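Local coordinates for rhamnose ABC transporter, rhamnose-binding protein (Actinomyces odontolyticus ATCC 17982, PDB 5BQ3) that probably binds rhamnose or a related sugar outside the membrane and delivers it to an ABC importer, as the solute-binding component of the transporter, at residues 31-37 with 63-69; 142-146 with 183-187; 189-193 with 209-213; 290-296 with 307-312. Residue numbers count along the deposited sequence, not the author numbering.

Contact 1: residues 31-37 with 63-69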
loop_
_atom_site.group_PDB
_atom_site.type_symbol
_atom_site.label_atom_id
_atom_site.label_comp_id
_atom_site.label_asym_id
_atom_site.label_seq_id
_atom_site.Cartn_x
_atom_site.Cartn_y
_atom_site.Cartn_z
ATOM N N THR A 31 0.088 -20.939 -1.847
ATOM C CA THR A 31 0.096 -20.601 -0.423
ATOM C C THR A 31 0.426 -19.117 -0.244
ATOM O O THR A 31 1.383 -18.610 -0.835
ATOM C CB THR A 31 1.042 -21.520 0.369
ATOM O OG1 THR A 31 0.607 -22.871 0.212
ATOM C CG2 THR A 31 1.070 -21.190 1.852
ATOM N N PHE A 32 -0.389 -18.436 0.577
ATOM C CA PHE A 32 -0.264 -17.016 0.906
ATOM C C PHE A 32 0.265 -16.878 2.334
ATOM O O PHE A 32 -0.339 -17.411 3.266
ATOM C CB PHE A 32 -1.620 -16.294 0.743
ATOM C CG PHE A 32 -2.259 -16.430 -0.619
ATOM C CD1 PHE A 32 -3.094 -17.503 -0.909
ATOM C CD2 PHE A 32 -2.039 -15.480 -1.607
ATOM C CE1 PHE A 32 -3.668 -17.640 -2.178
ATOM C CE2 PHE A 32 -2.618 -15.611 -2.868
ATOM C CZ PHE A 32 -3.427 -16.692 -3.147
ATOM N N ILE A 33 1.421 -16.207 2.497
ATOM C CA ILE A 33 2.033 -15.989 3.805
ATOM C C ILE A 33 2.023 -14.479 4.115
ATOM O O ILE A 33 2.847 -13.735 3.578
ATOM C CB ILE A 33 3.456 -16.620 3.951
ATOM C CG1 ILE A 33 3.459 -18.123 3.575
ATOM C CG2 ILE A 33 4.002 -16.410 5.381
ATOM C CD1 ILE A 33 4.819 -18.697 3.209
ATOM N N PRO A 34 1.101 -14.006 4.991
ATOM C CA PRO A 34 1.108 -12.578 5.349
ATOM C C PRO A 34 2.195 -12.277 6.385
ATOM O O PRO A 34 2.845 -13.203 6.881
ATOM C CB PRO A 34 -0.298 -12.357 5.914
ATOM C CG PRO A 34 -0.673 -13.671 6.507
ATOM C CD PRO A 34 0.053 -14.745 5.734
ATOM N N LYS A 35 2.382 -10.986 6.724
ATOM C CA LYS A 35 3.349 -10.539 7.731
ATOM C C LYS A 35 3.010 -11.124 9.107
ATOM O O LYS A 35 3.900 -11.532 9.856
ATOM C CB LYS A 35 3.352 -9.003 7.814
ATOM C CG LYS A 35 4.121 -8.302 6.712
ATOM C CD LYS A 35 4.130 -6.803 6.946
ATOM C CE LYS A 35 5.045 -6.097 5.986
ATOM N NZ LYS A 35 5.067 -4.630 6.218
ATOM N N GLN A 36 1.706 -11.175 9.410
ATOM C CA GLN A 36 1.111 -11.632 10.661
ATOM C C GLN A 36 -0.298 -12.164 10.376
ATOM O O GLN A 36 -0.975 -11.649 9.483
ATOM C CB GLN A 36 1.073 -10.432 11.638
ATOM C CG GLN A 36 0.557 -10.710 13.041
ATOM C CD GLN A 36 0.586 -9.470 13.902
ATOM O OE1 GLN A 36 1.393 -9.347 14.830
ATOM N NE2 GLN A 36 -0.297 -8.523 13.620
ATOM N N LEU A 37 -0.735 -13.190 11.123
ATOM C CA LEU A 37 -2.080 -13.746 10.983
ATOM C C LEU A 37 -3.111 -12.884 11.714
ATOM O O LEU A 37 -2.776 -12.212 12.696
ATOM C CB LEU A 37 -2.155 -15.188 11.518
ATOM C CG LEU A 37 -1.607 -16.318 10.642
ATOM C CD1 LEU A 37 -1.745 -17.643 11.354
ATOM C CD2 LEU A 37 -2.328 -16.398 9.294
ATOM N N VAL A 63 -3.358 -20.656 3.524
ATOM C CA VAL A 63 -2.882 -19.435 4.171
ATOM C C VAL A 63 -2.199 -19.853 5.480
ATOM O O VAL A 63 -2.865 -20.344 6.394
ATOM C CB VAL A 63 -3.996 -18.366 4.391
ATOM C CG1 VAL A 63 -3.478 -17.180 5.203
ATOM C CG2 VAL A 63 -4.575 -17.883 3.063
ATOM N N VAL A 64 -0.867 -19.706 5.540
ATOM C CA VAL A 64 -0.052 -20.022 6.721
ATOM C C VAL A 64 0.754 -18.776 7.102
ATOM O O VAL A 64 1.009 -17.932 6.247
ATOM C CB VAL A 64 0.859 -21.277 6.559
ATOM C CG1 VAL A 64 0.038 -22.541 6.332
ATOM C CG2 VAL A 64 1.910 -21.095 5.466
ATOM N N GLY A 65 1.144 -18.670 8.365
ATOM C CA GLY A 65 1.928 -17.528 8.808
ATOM C C GLY A 65 2.129 -17.398 10.304
ATOM O O GLY A 65 1.519 -18.134 11.086
ATOM N N PRO A 66 2.986 -16.440 10.728
ATOM C CA PRO A 66 3.222 -16.262 12.168
ATOM C C PRO A 66 2.122 -15.453 12.854
ATOM O O PRO A 66 1.399 -14.701 12.195
ATOM C CB PRO A 66 4.556 -15.519 12.207
ATOM C CG PRO A 66 4.596 -14.744 10.937
ATOM C CD PRO A 66 3.788 -15.494 9.920
ATOM N N LEU A 67 2.011 -15.595 14.186
ATOM C CA LEU A 67 1.044 -14.842 14.984
ATOM C C LEU A 67 1.606 -13.463 15.335
ATOM O O LEU A 67 0.845 -12.559 15.685
ATOM C CB LEU A 67 0.658 -15.596 16.267
ATOM C CG LEU A 67 -0.059 -16.943 16.132
ATOM C CD1 LEU A 67 -0.406 -17.487 17.499
ATOM C CD2 LEU A 67 -1.341 -16.831 15.308
ATOM N N GLU A 68 2.943 -13.315 15.249
ATOM C CA GLU A 68 3.684 -12.089 15.546
ATOM C C GLU A 68 4.530 -11.684 14.339
ATOM O O GLU A 68 5.197 -12.534 13.742
ATOM C CB GLU A 68 4.579 -12.278 16.788
ATOM C CG GLU A 68 3.832 -12.620 18.071
ATOM C CD GLU A 68 3.410 -11.449 18.940
ATOM O OE1 GLU A 68 2.648 -10.580 18.452
ATOM O OE2 GLU A 68 3.825 -11.411 20.120
ATOM N N ALA A 69 4.500 -10.388 13.982
ATOM C CA ALA A 69 5.254 -9.858 12.848
ATOM C C ALA A 69 6.688 -9.489 13.258
ATOM O O ALA A 69 6.949 -8.373 13.715
ATOM C CB ALA A 69 4.538 -8.658 12.244
HETATM O O HOH W 1 -1.947 -13.174 15.120
#
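Start at Thr31, whose CG2 meets Val64 CG2 at 3.7 Å while its hydroxyl turns to Glu81. Phe32 pairs in parallel with Val63, the last residue of the edge strand: Val64 N donates to Phe32 O at 3.3 Å, and Val63 CA lies 3.4 Å from the same oxygen. Ile33 CA is 3.3 Å from Val64 O. Pro34 then ends the strand pairing on this side, its CD 3.4 Å from Val64 O. Beyond Lys35, whose amine goes to Ser118, Gln36 OE1 accepts a weak hydrogen bond from Ala69 N (3.4 Å). Leu37 N donates to Pro66 O at 2.8 Å, the shortest direct hydrogen bond across the segments, and a water joins Leu37 O to Leu67 O. The Leu37 side chain sits over Gly65, where a CB would crowd Pro34 CD. Together these are two successive C-terminal strand exits of a Rossmann-like parallel sheet, with helix 40-56 packing on Phe32, Pro34 and Val63, helix 75-83 on Val64 and Pro66, and strand 88-91 flanking Phe32 and Ile33.

Contact 2: residues 142-146 with 183-187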
loop_
_atom_site.group_PDB
_atom_site.type_symbol
_atom_site.label_atom_id
_atom_site.label_comp_id
_atom_site.label_asym_id
_atom_site.label_seq_id
_atom_site.Cartn_x
_atom_site.Cartn_y
_atom_site.Cartn_z
ATOM N N LEU A 142 -0.964 15.773 -4.064
ATOM C CA LEU A 142 -0.885 17.147 -4.574
ATOM C C LEU A 142 -2.153 17.535 -5.337
ATOM O O LEU A 142 -2.574 18.684 -5.246
ATOM C CB LEU A 142 0.331 17.332 -5.485
ATOM C CG LEU A 142 1.690 17.433 -4.815
ATOM C CD1 LEU A 142 2.780 17.166 -5.818
ATOM C CD2 LEU A 142 1.891 18.787 -4.158
ATOM N N ASP A 143 -2.760 16.579 -6.077
ATOM C CA ASP A 143 -4.001 16.784 -6.836
ATOM C C ASP A 143 -5.174 17.076 -5.902
ATOM O O ASP A 143 -5.966 17.960 -6.201
ATOM C CB ASP A 143 -4.324 15.559 -7.711
ATOM C CG ASP A 143 -3.739 15.573 -9.114
ATOM O OD1 ASP A 143 -2.830 16.389 -9.373
ATOM O OD2 ASP A 143 -4.182 14.754 -9.948
HETATM N N MSE A 144 -5.278 16.333 -4.777
HETATM C CA MSE A 144 -6.324 16.492 -3.757
HETATM C C MSE A 144 -6.144 17.811 -3.005
HETATM O O MSE A 144 -7.135 18.488 -2.735
HETATM C CB MSE A 144 -6.321 15.311 -2.771
HETATM C CG MSE A 144 -6.681 13.971 -3.429
HETATM SE SE MSE A 144 -6.890 12.482 -2.193
HETATM C CE MSE A 144 -5.119 12.421 -1.418
ATOM N N VAL A 145 -4.879 18.187 -2.694
ATOM C CA VAL A 145 -4.540 19.437 -2.002
ATOM C C VAL A 145 -4.956 20.611 -2.874
ATOM O O VAL A 145 -5.796 21.401 -2.453
ATOM C CB VAL A 145 -3.040 19.522 -1.612
ATOM C CG1 VAL A 145 -2.696 20.880 -1.018
ATOM C CG2 VAL A 145 -2.669 18.427 -0.637
ATOM N N SER A 146 -4.388 20.692 -4.097
ATOM C CA SER A 146 -4.628 21.734 -5.097
ATOM C C SER A 146 -6.120 21.934 -5.367
ATOM O O SER A 146 -6.578 23.076 -5.414
ATOM C CB SER A 146 -3.902 21.397 -6.396
ATOM O OG SER A 146 -3.881 22.508 -7.276
ATOM N N LYS A 183 1.216 23.351 -12.281
ATOM C CA LYS A 183 -0.076 23.007 -11.685
ATOM C C LYS A 183 -0.022 23.092 -10.150
ATOM O O LYS A 183 -1.023 23.445 -9.523
ATOM C CB LYS A 183 -0.495 21.591 -12.123
ATOM C CG LYS A 183 -1.961 21.259 -11.859
ATOM C CD LYS A 183 -2.241 19.777 -12.008
ATOM C CE LYS A 183 -3.562 19.401 -11.394
ATOM N NZ LYS A 183 -3.887 17.972 -11.633
ATOM N N TYR A 184 1.145 22.773 -9.555
ATOM C CA TYR A 184 1.336 22.752 -8.104
ATOM C C TYR A 184 2.217 23.903 -7.594
ATOM O O TYR A 184 2.543 23.925 -6.405
ATOM C CB TYR A 184 1.939 21.404 -7.663
ATOM C CG TYR A 184 1.343 20.186 -8.337
ATOM C CD1 TYR A 184 0.004 19.846 -8.154
ATOM C CD2 TYR A 184 2.127 19.347 -9.123
ATOM C CE1 TYR A 184 -0.546 18.718 -8.761
ATOM C CE2 TYR A 184 1.592 18.208 -9.720
ATOM C CZ TYR A 184 0.255 17.896 -9.535
ATOM O OH TYR A 184 -0.274 16.776 -10.125
ATOM N N LYS A 185 2.563 24.875 -8.464
ATOM C CA LYS A 185 3.401 26.028 -8.104
ATOM C C LYS A 185 2.726 26.932 -7.053
ATOM O O LYS A 185 3.421 27.611 -6.292
ATOM C CB LYS A 185 3.780 26.844 -9.348
ATOM C CG LYS A 185 5.056 26.355 -10.023
ATOM C CD LYS A 185 5.555 27.348 -11.068
ATOM C CE LYS A 185 6.893 26.963 -11.655
ATOM N NZ LYS A 185 6.761 25.931 -12.714
ATOM N N GLY A 186 1.394 26.906 -7.015
ATOM C CA GLY A 186 0.586 27.668 -6.069
ATOM C C GLY A 186 0.628 27.124 -4.654
ATOM O O GLY A 186 0.405 27.874 -3.701
ATOM N N ILE A 187 0.910 25.811 -4.506
ATOM C CA ILE A 187 1.007 25.125 -3.213
ATOM C C ILE A 187 2.303 25.564 -2.520
ATOM O O ILE A 187 3.397 25.340 -3.047
ATOM C CB ILE A 187 0.914 23.569 -3.360
ATOM C CG1 ILE A 187 -0.421 23.138 -4.013
ATOM C CG2 ILE A 187 1.125 22.865 -2.003
ATOM C CD1 ILE A 187 -0.407 21.779 -4.696
HETATM O O HOH W 2 -3.886 23.903 -9.610
#
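Polar bonds gather on one carboxylate oxygen. Asp143 OD1 accepts from Tyr184 OH at 2.7 Å and forms a salt bridge with Lys183 NZ at 3.0 Å, so neighbouring residues of the loop converge on a single helix side chain. A water adds a second polar link one helical turn on, 2.7 Å from Ser146 OG and donating to Lys183 O at 2.9 Å. Of the apolar contacts, the most specific is a CH-pi interaction: Leu142 CB stands 3.9 Å from the centroid of the Tyr184 ring, over its face. Ile187 fills in behind, its CD1 3.8 Å from Leu142 CD2 and its CG1 4.4 Å from Val145 CG1. A type I beta turn from Tyr184 to Ile187, closed by Ile187 N to Tyr184 O at 3.1 Å, brings both side chains onto the helix. In this alpha/beta domain the loop before strand 187-194 thus packs on helix 134-149. Tyr184 works both ways: its ring is apolar against Leu142 and its hydroxyl bonds to Asp143, which also pairs with Lys183.

Contact 3: residues 189-193 with 209-213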
loop_
_atom_site.group_PDB
_atom_site.type_symbol
_atom_site.label_atom_id
_atom_site.label_comp_id
_atom_site.label_asym_id
_atom_site.label_seq_id
_atom_site.Cartn_x
_atom_site.Cartn_y
_atom_site.Cartn_z
ATOM N N ILE A 189 4.476 24.992 0.821
ATOM C CA ILE A 189 4.741 24.201 2.027
ATOM C C ILE A 189 5.339 25.164 3.058
ATOM O O ILE A 189 6.333 25.835 2.768
ATOM C CB ILE A 189 5.619 22.940 1.770
ATOM C CG1 ILE A 189 5.036 22.028 0.649
ATOM C CG2 ILE A 189 5.893 22.151 3.067
ATOM C CD1 ILE A 189 3.576 21.454 0.844
ATOM N N VAL A 190 4.682 25.289 4.217
ATOM C CA VAL A 190 5.089 26.223 5.272
ATOM C C VAL A 190 5.604 25.480 6.527
ATOM O O VAL A 190 6.208 26.113 7.392
ATOM C CB VAL A 190 3.962 27.236 5.632
ATOM C CG1 VAL A 190 3.579 28.092 4.429
ATOM C CG2 VAL A 190 2.736 26.540 6.214
ATOM N N ALA A 191 5.359 24.161 6.629
ATOM C CA ALA A 191 5.789 23.348 7.768
ATOM C C ALA A 191 5.907 21.864 7.417
ATOM O O ALA A 191 5.175 21.363 6.560
ATOM C CB ALA A 191 4.824 23.518 8.933
ATOM N N LYS A 192 6.827 21.166 8.109
ATOM C CA LYS A 192 7.089 19.732 7.997
ATOM C C LYS A 192 7.289 19.168 9.405
ATOM O O LYS A 192 8.395 19.234 9.954
ATOM C CB LYS A 192 8.302 19.447 7.093
ATOM C CG LYS A 192 8.002 19.518 5.599
ATOM C CD LYS A 192 8.809 18.489 4.806
ATOM C CE LYS A 192 10.174 18.977 4.405
ATOM N NZ LYS A 192 10.994 17.881 3.830
ATOM N N VAL A 193 6.199 18.668 10.011
ATOM C CA VAL A 193 6.206 18.112 11.371
ATOM C C VAL A 193 6.134 16.579 11.326
ATOM O O VAL A 193 5.693 16.010 10.325
ATOM C CB VAL A 193 5.109 18.709 12.287
ATOM C CG1 VAL A 193 5.406 20.168 12.618
ATOM C CG2 VAL A 193 3.713 18.549 11.687
ATOM N N LEU A 209 0.823 22.913 15.200
ATOM C CA LEU A 209 0.842 23.300 13.787
ATOM C C LEU A 209 -0.070 24.508 13.541
ATOM O O LEU A 209 0.331 25.437 12.841
ATOM C CB LEU A 209 0.392 22.101 12.931
ATOM C CG LEU A 209 0.836 22.023 11.471
ATOM C CD1 LEU A 209 2.348 22.038 11.342
ATOM C CD2 LEU A 209 0.305 20.757 10.831
ATOM N N LEU A 210 -1.277 24.505 14.143
ATOM C CA LEU A 210 -2.249 25.592 14.027
ATOM C C LEU A 210 -1.879 26.758 14.950
ATOM O O LEU A 210 -2.357 27.872 14.738
ATOM C CB LEU A 210 -3.683 25.095 14.323
ATOM C CG LEU A 210 -4.534 24.538 13.149
ATOM C CD1 LEU A 210 -4.638 25.516 11.982
ATOM C CD2 LEU A 210 -4.074 23.163 12.697
ATOM N N GLN A 211 -1.024 26.508 15.962
ATOM C CA GLN A 211 -0.535 27.530 16.889
ATOM C C GLN A 211 0.566 28.359 16.221
ATOM O O GLN A 211 0.561 29.584 16.340
ATOM C CB GLN A 211 -0.024 26.893 18.192
ATOM C CG GLN A 211 -1.141 26.528 19.171
ATOM C CD GLN A 211 -0.691 25.710 20.363
ATOM O OE1 GLN A 211 0.502 25.453 20.585
ATOM N NE2 GLN A 211 -1.651 25.277 21.168
ATOM N N ALA A 212 1.490 27.688 15.502
ATOM C CA ALA A 212 2.609 28.305 14.784
ATOM C C ALA A 212 2.185 28.851 13.418
ATOM O O ALA A 212 2.770 29.826 12.947
ATOM C CB ALA A 212 3.736 27.299 14.614
ATOM N N HIS A 213 1.184 28.216 12.776
ATOM C CA HIS A 213 0.663 28.622 11.464
ATOM C C HIS A 213 -0.880 28.698 11.509
ATOM O O HIS A 213 -1.546 27.762 11.055
ATOM C CB HIS A 213 1.143 27.660 10.361
ATOM C CG HIS A 213 2.632 27.544 10.254
ATOM N ND1 HIS A 213 3.328 26.556 10.929
ATOM C CD2 HIS A 213 3.512 28.295 9.552
ATOM C CE1 HIS A 213 4.600 26.738 10.619
ATOM N NE2 HIS A 213 4.759 27.770 9.790
#
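This is part of a parallel beta-alpha-beta crossover in an alpha/beta Rossmann-like domain: edge strand 187-194 runs into helix 199-212, which packs back against it before the chain moves on to strand 218-221, with strand 153-159 lying between the two strands in the sheet. Leu209, in the last turn of the helix, makes the first contact. Its CA-to-CB bond points sideways, but chi1 t and chi2 p bring CD1 back to the strand, where it sits 3.8 Å from both Ala191 CB and Val193 CG2. The small methyl of Ala191 lets the leucine settle close to the strand, and Leu209 also reaches Ala156 and Ile219 on the next strands, so it belongs to the core between helix and sheet. One turn on, His213 is the first residue to leave helical backbone angles, though its N still donates to Leu209 O at 2.9 Å. With chi1 m its ring lies against Val190 and Ala191, CE1 3.6 Å from Ala191 CB. Val190 comes over a face of the imidazole in a CH-pi contact, its CG2 4.2 Å from the ring centroid. No hydrogen bond crosses between the segments, so apolar packing carries the contact, which lies near the protein surface. Even the close polar pair fails on angle: His213 NE2 stands 3.3 Å from Val190 O without bonding to it.

Contact 4: residues 290-296 with 307-312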
loop_
_atom_site.group_PDB
_atom_site.type_symbol
_atom_site.label_atom_id
_atom_site.label_comp_id
_atom_site.label_asym_id
_atom_site.label_seq_id
_atom_site.Cartn_x
_atom_site.Cartn_y
_atom_site.Cartn_z
ATOM N N ILE A 290 4.693 -16.653 -18.667
ATOM C CA ILE A 290 5.716 -15.615 -18.499
ATOM C C ILE A 290 6.935 -16.199 -17.773
ATOM O O ILE A 290 6.786 -17.067 -16.908
ATOM C CB ILE A 290 5.186 -14.337 -17.779
ATOM C CG1 ILE A 290 4.457 -14.671 -16.457
ATOM C CG2 ILE A 290 4.316 -13.493 -18.712
ATOM C CD1 ILE A 290 4.481 -13.590 -15.389
ATOM N N LYS A 291 8.132 -15.714 -18.130
ATOM C CA LYS A 291 9.400 -16.134 -17.528
ATOM C C LYS A 291 9.724 -15.269 -16.300
ATOM O O LYS A 291 10.522 -15.672 -15.450
ATOM C CB LYS A 291 10.543 -16.052 -18.560
ATOM C CG LYS A 291 10.399 -17.010 -19.740
ATOM C CD LYS A 291 11.296 -16.599 -20.896
ATOM C CE LYS A 291 11.081 -17.444 -22.126
ATOM N NZ LYS A 291 11.905 -16.969 -23.269
ATOM N N GLY A 292 9.090 -14.100 -16.224
ATOM C CA GLY A 292 9.278 -13.126 -15.153
ATOM C C GLY A 292 10.241 -12.021 -15.538
ATOM O O GLY A 292 10.835 -11.382 -14.665
ATOM N N GLU A 293 10.394 -11.793 -16.856
ATOM C CA GLU A 293 11.286 -10.792 -17.438
ATOM C C GLU A 293 10.599 -9.431 -17.585
ATOM O O GLU A 293 9.371 -9.356 -17.670
ATOM C CB GLU A 293 11.796 -11.270 -18.807
ATOM C CG GLU A 293 12.859 -12.355 -18.717
ATOM C CD GLU A 293 13.066 -13.199 -19.960
ATOM O OE1 GLU A 293 12.780 -12.715 -21.081
ATOM O OE2 GLU A 293 13.546 -14.348 -19.813
ATOM N N VAL A 294 11.410 -8.358 -17.628
ATOM C CA VAL A 294 10.967 -6.967 -17.769
ATOM C C VAL A 294 10.396 -6.771 -19.182
ATOM O O VAL A 294 11.070 -7.075 -20.169
ATOM C CB VAL A 294 12.118 -5.966 -17.450
ATOM C CG1 VAL A 294 11.656 -4.516 -17.585
ATOM C CG2 VAL A 294 12.704 -6.215 -16.057
ATOM N N GLY A 295 9.152 -6.301 -19.247
ATOM C CA GLY A 295 8.445 -6.059 -20.502
ATOM C C GLY A 295 7.338 -7.047 -20.814
ATOM O O GLY A 295 6.486 -6.766 -21.663
ATOM N N GLU A 296 7.349 -8.219 -20.145
ATOM C CA GLU A 296 6.351 -9.277 -20.321
ATOM C C GLU A 296 4.983 -8.852 -19.774
ATOM O O GLU A 296 4.908 -8.019 -18.867
ATOM C CB GLU A 296 6.803 -10.583 -19.644
ATOM C CG GLU A 296 7.876 -11.343 -20.405
ATOM C CD GLU A 296 8.168 -12.734 -19.875
ATOM O OE1 GLU A 296 8.528 -12.857 -18.682
ATOM O OE2 GLU A 296 8.060 -13.702 -20.662
ATOM N N THR A 307 1.845 -5.241 -16.982
ATOM C CA THR A 307 3.205 -5.360 -17.518
ATOM C C THR A 307 4.222 -5.434 -16.366
ATOM O O THR A 307 4.087 -4.718 -15.370
ATOM C CB THR A 307 3.509 -4.187 -18.483
ATOM O OG1 THR A 307 2.534 -4.172 -19.522
ATOM C CG2 THR A 307 4.891 -4.278 -19.128
ATOM N N ILE A 308 5.240 -6.303 -16.520
ATOM C CA ILE A 308 6.338 -6.451 -15.565
ATOM C C ILE A 308 7.334 -5.325 -15.866
ATOM O O ILE A 308 7.903 -5.275 -16.960
ATOM C CB ILE A 308 6.981 -7.871 -15.622
ATOM C CG1 ILE A 308 5.942 -8.970 -15.309
ATOM C CG2 ILE A 308 8.193 -7.972 -14.684
ATOM C CD1 ILE A 308 6.200 -10.299 -15.961
ATOM N N GLY A 309 7.485 -4.414 -14.913
ATOM C CA GLY A 309 8.381 -3.271 -15.030
ATOM C C GLY A 309 9.786 -3.560 -14.550
ATOM O O GLY A 309 10.172 -4.725 -14.416
ATOM N N GLU A 310 10.560 -2.493 -14.289
ATOM C CA GLU A 310 11.945 -2.570 -13.812
ATOM C C GLU A 310 12.003 -3.206 -12.410
ATOM O O GLU A 310 11.086 -3.018 -11.605
ATOM C CB GLU A 310 12.637 -1.186 -13.832
ATOM C CG GLU A 310 11.958 -0.094 -13.011
ATOM C CD GLU A 310 10.953 0.764 -13.759
ATOM O OE1 GLU A 310 9.898 0.229 -14.174
ATOM O OE2 GLU A 310 11.203 1.984 -13.895
ATOM N N ASN A 311 13.079 -3.986 -12.154
ATOM C CA ASN A 311 13.364 -4.734 -10.918
ATOM C C ASN A 311 12.249 -5.782 -10.650
ATOM O O ASN A 311 11.884 -6.028 -9.494
ATOM C CB ASN A 311 13.574 -3.779 -9.717
ATOM C CG ASN A 311 14.281 -4.394 -8.531
ATOM O OD1 ASN A 311 15.389 -4.938 -8.639
ATOM N ND2 ASN A 311 13.663 -4.294 -7.361
ATOM N N LYS A 312 11.724 -6.404 -11.742
ATOM C CA LYS A 312 10.661 -7.428 -11.757
ATOM C C LYS A 312 9.439 -6.991 -10.910
ATOM O O LYS A 312 8.882 -7.797 -10.160
ATOM C CB LYS A 312 11.208 -8.787 -11.270
ATOM C CG LYS A 312 12.285 -9.394 -12.155
ATOM C CD LYS A 312 12.877 -10.626 -11.501
ATOM C CE LYS A 312 13.939 -11.263 -12.353
ATOM N NZ LYS A 312 14.474 -12.487 -11.710
HETATM O O HOH W 3 11.645 -13.783 -12.757
#
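Two backbone hydrogen bonds tie these loops together, both centred on Ile308. Gly295 N donates to Ile308 O at 2.8 Å, and Ile308 N donates to Glu296 O at 2.9 Å, each close to straight. Weaker CA-H...O contacts add to the same two carbonyls: Val294 CA to Ile308 O at 3.6 Å and Thr307 CA to Glu296 O at 3.4 Å. The carboxylate of Glu296 is turned back on its own loop. Its OE1 accepts from Gly292 N and from Glu293 N, both at 2.8 Å, while Lys291 N reaches OE1 at 2.9 Å and OE2 at 3.2 Å in weak bonds, so three consecutive amides are met by one side chain. A water 3.2 Å from Gly292 O can donate to it, though other acceptors compete for its protons; its bond from Lys312 NZ (3.3 Å) is weak. Across the second loop, Asn311 O is satisfied by Arg125 and Thr313. The apolar filling is Ile308, whose CD1 lies 3.8 Å from Ile290 CD1 and 3.7 Å from Glu296 CB; Ile290 in turn rests on helix 271-287. Gly292 and Gly295 have positive phi angles at which a CB would clash with the preceding carbonyl. Glu296 N donates only weakly to Glu293 O (3.4 Å), closing a type II beta turn whose third residue, Gly295, is the classic glycine, and which leads into strand 297-299.

How the contacts relate
The four contacts fall in two groups, matching the two-lobed build of periplasmic binding proteins. Contacts 1 and 4 lie on the lobe of the six-stranded parallel sheet, their centres about 27 Å apart: contact 1 is at edge strand 60-63, and contact 4 leads into the other outermost strand, 313-315. Contacts 2 and 3 belong to the lobe with the four-stranded sheet, centres about 17 Å apart, segment 183-187 running almost directly into segment 189-193. Between lobes, about 39 Å separates the centres of contacts 1 and 2, and about 43 Å those of contacts 3 and 4. No sugar is among the described atoms; this family generally holds it in the interlobe cleft, which contact 1, at C-terminal strand ends, probably faces.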